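Local coordinates for Thiol:disulfide interchange protein DsbC (Haemophilus influenzae, PDB 1T3B) that probably forms and rearranges disulfide bonds in proteins of the bacterial periplasm, working as a homodimeric thioredoxin-family isomerase, at residues His105-Glu110 and Gly194-Pro199. Sequence-based numbering, arbitrary orientation.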
ATOM      1  N   HIS A 105     -30.467  16.397   9.075  1.00 69.35           N
ATOM      2  CA  HIS A 105     -31.015  17.586   8.450  1.00 70.76           C
ATOM      3  C   HIS A 105     -32.099  18.244   9.301  1.00 71.21           C
ATOM      4  O   HIS A 105     -32.168  19.472   9.398  1.00 71.21           O
ATOM      5  CB  HIS A 105     -31.572  17.227   7.076  1.00 70.14           C
ATOM      6  CG  HIS A 105     -31.781  18.410   6.186  1.00 72.15           C
ATOM      7  ND1 HIS A 105     -32.800  19.318   6.376  1.00 72.44           N
ATOM      8  CD2 HIS A 105     -31.078  18.853   5.117  1.00 71.70           C
ATOM      9  CE1 HIS A 105     -32.716  20.266   5.464  1.00 71.16           C
ATOM     10  NE2 HIS A 105     -31.679  20.007   4.688  1.00 70.91           N
ATOM     11  N   GLN A 106     -32.944  17.430   9.922  1.00 71.32           N
ATOM     12  CA  GLN A 106     -34.009  17.963  10.757  1.00 71.34           C
ATOM     13  C   GLN A 106     -33.471  18.700  11.964  1.00 70.37           C
ATOM     14  O   GLN A 106     -34.237  19.218  12.759  1.00 70.31           O
ATOM     15  CB  GLN A 106     -34.922  16.845  11.240  1.00 73.53           C
ATOM     16  CG  GLN A 106     -35.784  16.241  10.163  1.00 77.69           C
ATOM     17  CD  GLN A 106     -36.807  15.277  10.723  1.00 78.99           C
ATOM     18  OE1 GLN A 106     -36.457  14.255  11.302  1.00 78.65           O
ATOM     19  NE2 GLN A 106     -38.082  15.605  10.557  1.00 82.14           N
ATOM     20  N   GLN A 107     -32.155  18.759  12.098  1.00 70.37           N
ATOM     21  CA  GLN A 107     -31.559  19.418  13.246  1.00 71.08           C
ATOM     22  C   GLN A 107     -30.542  20.482  12.900  1.00 71.59           C
ATOM     23  O   GLN A 107     -29.688  20.815  13.724  1.00 73.05           O
ATOM     24  CB  GLN A 107     -30.910  18.373  14.144  1.00 71.95           C
ATOM     25  CG  GLN A 107     -31.885  17.297  14.575  1.00 73.57           C
ATOM     26  CD  GLN A 107     -31.224  16.139  15.264  1.00 72.80           C
ATOM     27  OE1 GLN A 107     -30.484  16.326  16.217  1.00 75.84           O
ATOM     28  NE2 GLN A 107     -31.493  14.930  14.791  1.00 72.67           N
ATOM     29  N   LEU A 108     -30.626  21.021  11.691  1.00 71.33           N
ATOM     30  CA  LEU A 108     -29.694  22.061  11.300  1.00 72.15           C
ATOM     31  C   LEU A 108     -29.791  23.195  12.313  1.00 73.03           C
ATOM     32  O   LEU A 108     -28.782  23.796  12.685  1.00 71.49           O
ATOM     33  CB  LEU A 108     -30.013  22.593   9.896  1.00 70.79           C
ATOM     34  CG  LEU A 108     -29.468  21.895   8.649  1.00 70.93           C
ATOM     35  CD1 LEU A 108     -28.076  21.383   8.922  1.00 69.29           C
ATOM     36  CD2 LEU A 108     -30.356  20.772   8.254  1.00 69.98           C
ATOM     37  N   LYS A 109     -31.013  23.486  12.761  1.00 73.17           N
ATOM     38  CA  LYS A 109     -31.223  24.552  13.741  1.00 74.53           C
ATOM     39  C   LYS A 109     -30.359  24.298  14.976  1.00 75.01           C
ATOM     40  O   LYS A 109     -29.696  25.211  15.458  1.00 76.09           O
ATOM     41  CB  LYS A 109     -32.701  24.644  14.132  1.00 73.12           C
ATOM     42  N   GLU A 110     -30.364  23.055  15.466  1.00 74.81           N
ATOM     43  CA  GLU A 110     -29.566  22.667  16.622  1.00 75.75           C
ATOM     44  C   GLU A 110     -28.076  22.770  16.315  1.00 74.00           C
ATOM     45  O   GLU A 110     -27.340  23.402  17.059  1.00 73.37           O
ATOM     46  CB  GLU A 110     -29.896  21.243  17.058  1.00 77.21           C
ATOM     47  CG  GLU A 110     -31.232  21.071  17.770  1.00 80.26           C
ATOM     48  CD  GLU A 110     -32.424  21.299  16.863  1.00 83.34           C
ATOM     49  OE1 GLU A 110     -32.588  22.438  16.372  1.00 84.09           O
ATOM     50  OE2 GLU A 110     -33.202  20.337  16.645  1.00 84.49           O
ATOM     51  N   GLY A 194     -16.888  10.326   9.999  1.00 82.06           N
ATOM     52  CA  GLY A 194     -17.919   9.689   9.196  1.00 82.41           C
ATOM     53  C   GLY A 194     -18.934   8.867   9.971  1.00 81.86           C
ATOM     54  O   GLY A 194     -18.581   7.879  10.617  1.00 82.33           O
ATOM     55  N   GLY A 195     -20.196   9.276   9.896  1.00 80.57           N
ATOM     56  CA  GLY A 195     -21.260   8.579  10.588  1.00 78.65           C
ATOM     57  C   GLY A 195     -22.157   9.607  11.233  1.00 77.87           C
ATOM     58  O   GLY A 195     -21.739  10.730  11.441  1.00 79.16           O
ATOM     59  N   TYR A 196     -23.390   9.253  11.551  1.00 76.72           N
ATOM     60  CA  TYR A 196     -24.265  10.227  12.175  1.00 76.36           C
ATOM     61  C   TYR A 196     -23.800  10.550  13.578  1.00 75.92           C
ATOM     62  O   TYR A 196     -23.289   9.689  14.294  1.00 78.17           O
ATOM     63  CB  TYR A 196     -25.699   9.710  12.228  1.00 79.90           C
ATOM     64  CG  TYR A 196     -26.647  10.604  13.004  1.00 81.15           C
ATOM     65  CD1 TYR A 196     -26.806  11.951  12.673  1.00 81.79           C
ATOM     66  CD2 TYR A 196     -27.405  10.094  14.055  1.00 82.22           C
ATOM     67  CE1 TYR A 196     -27.702  12.765  13.370  1.00 83.62           C
ATOM     68  CE2 TYR A 196     -28.301  10.897  14.756  1.00 83.83           C
ATOM     69  CZ  TYR A 196     -28.448  12.230  14.411  1.00 84.96           C
ATOM     70  OH  TYR A 196     -29.349  13.019  15.103  1.00 85.22           O
ATOM     71  N   LEU A 197     -23.983  11.806  13.959  1.00 74.17           N
ATOM     72  CA  LEU A 197     -23.621  12.306  15.275  1.00 73.17           C
ATOM     73  C   LEU A 197     -24.578  13.432  15.602  1.00 73.89           C
ATOM     74  O   LEU A 197     -24.593  14.444  14.903  1.00 73.31           O
ATOM     75  CB  LEU A 197     -22.190  12.857  15.289  1.00 71.34           C
ATOM     76  CG  LEU A 197     -21.006  11.900  15.460  1.00 69.53           C
ATOM     77  CD1 LEU A 197     -19.709  12.671  15.345  1.00 68.35           C
ATOM     78  CD2 LEU A 197     -21.086  11.221  16.793  1.00 65.94           C
ATOM     79  N   LYS A 198     -25.380  13.250  16.653  1.00 73.99           N
ATOM     80  CA  LYS A 198     -26.334  14.267  17.079  1.00 73.70           C
ATOM     81  C   LYS A 198     -25.604  15.586  17.350  1.00 74.57           C
ATOM     82  O   LYS A 198     -24.382  15.607  17.516  1.00 72.14           O
ATOM     83  CB  LYS A 198     -27.107  13.777  18.314  1.00 73.65           C
ATOM     84  CG  LYS A 198     -26.248  13.216  19.441  1.00 76.64           C
ATOM     85  CD  LYS A 198     -27.050  12.333  20.405  1.00 76.70           C
ATOM     86  CE  LYS A 198     -28.089  13.125  21.190  1.00 76.85           C
ATOM     87  NZ  LYS A 198     -28.932  12.248  22.059  1.00 75.37           N
ATOM     88  N   PRO A 199     -26.340  16.707  17.374  1.00 75.73           N
ATOM     89  CA  PRO A 199     -25.724  18.014  17.616  1.00 78.84           C
ATOM     90  C   PRO A 199     -24.637  17.978  18.693  1.00 82.01           C
ATOM     91  O   PRO A 199     -23.447  18.023  18.377  1.00 85.25           O
ATOM     92  CB  PRO A 199     -26.913  18.885  18.014  1.00 78.70           C
ATOM     93  CG  PRO A 199     -28.020  18.300  17.231  1.00 76.64           C
ATOM     94  CD  PRO A 199     -27.806  16.815  17.390  1.00 76.36           C
TER
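The Y196 ring meets the amide of Q107 at its edge, near the ring plane, with the two planes 80° apart, while K198 N lies over one ring face, offset toward the rim. Y196 also packs on L103 and L104 of helix 99-105, its ring meets that of Y100, and its side chain lies near the redox-active C98-C101 disulfide without touching either cysteine. With CG anti to the backbone N, the tyrosine reaches out to the turn before helix 108-113, where its OH accepts a hydrogen bond from Q107 NE2 at 2.9 Å. The N-H...O angle of 139° is well short of straight, and the hydroxyl sits 28° out of the amide plane. Q107, just before helix 108-113, suits its place because a chain extended beyond CG is long enough to bring its amide across: NE2 also makes a weak bond to L103 O, whereas OE1 lies against the proline ring, 3.0 Å from P199 CD. Proline fits the first turn of helix 199-208, where no backbone N-H is needed, and its CG packs 3.5 Å from E110 CB, bringing the two helix starts together. The E110 chain then bends at chi2, leading its carboxylate away from that apolar contact. Chemically, a single bent hydrogen bond beside a small aliphatic patch implies a modest surface link within the thioredoxin-like domain.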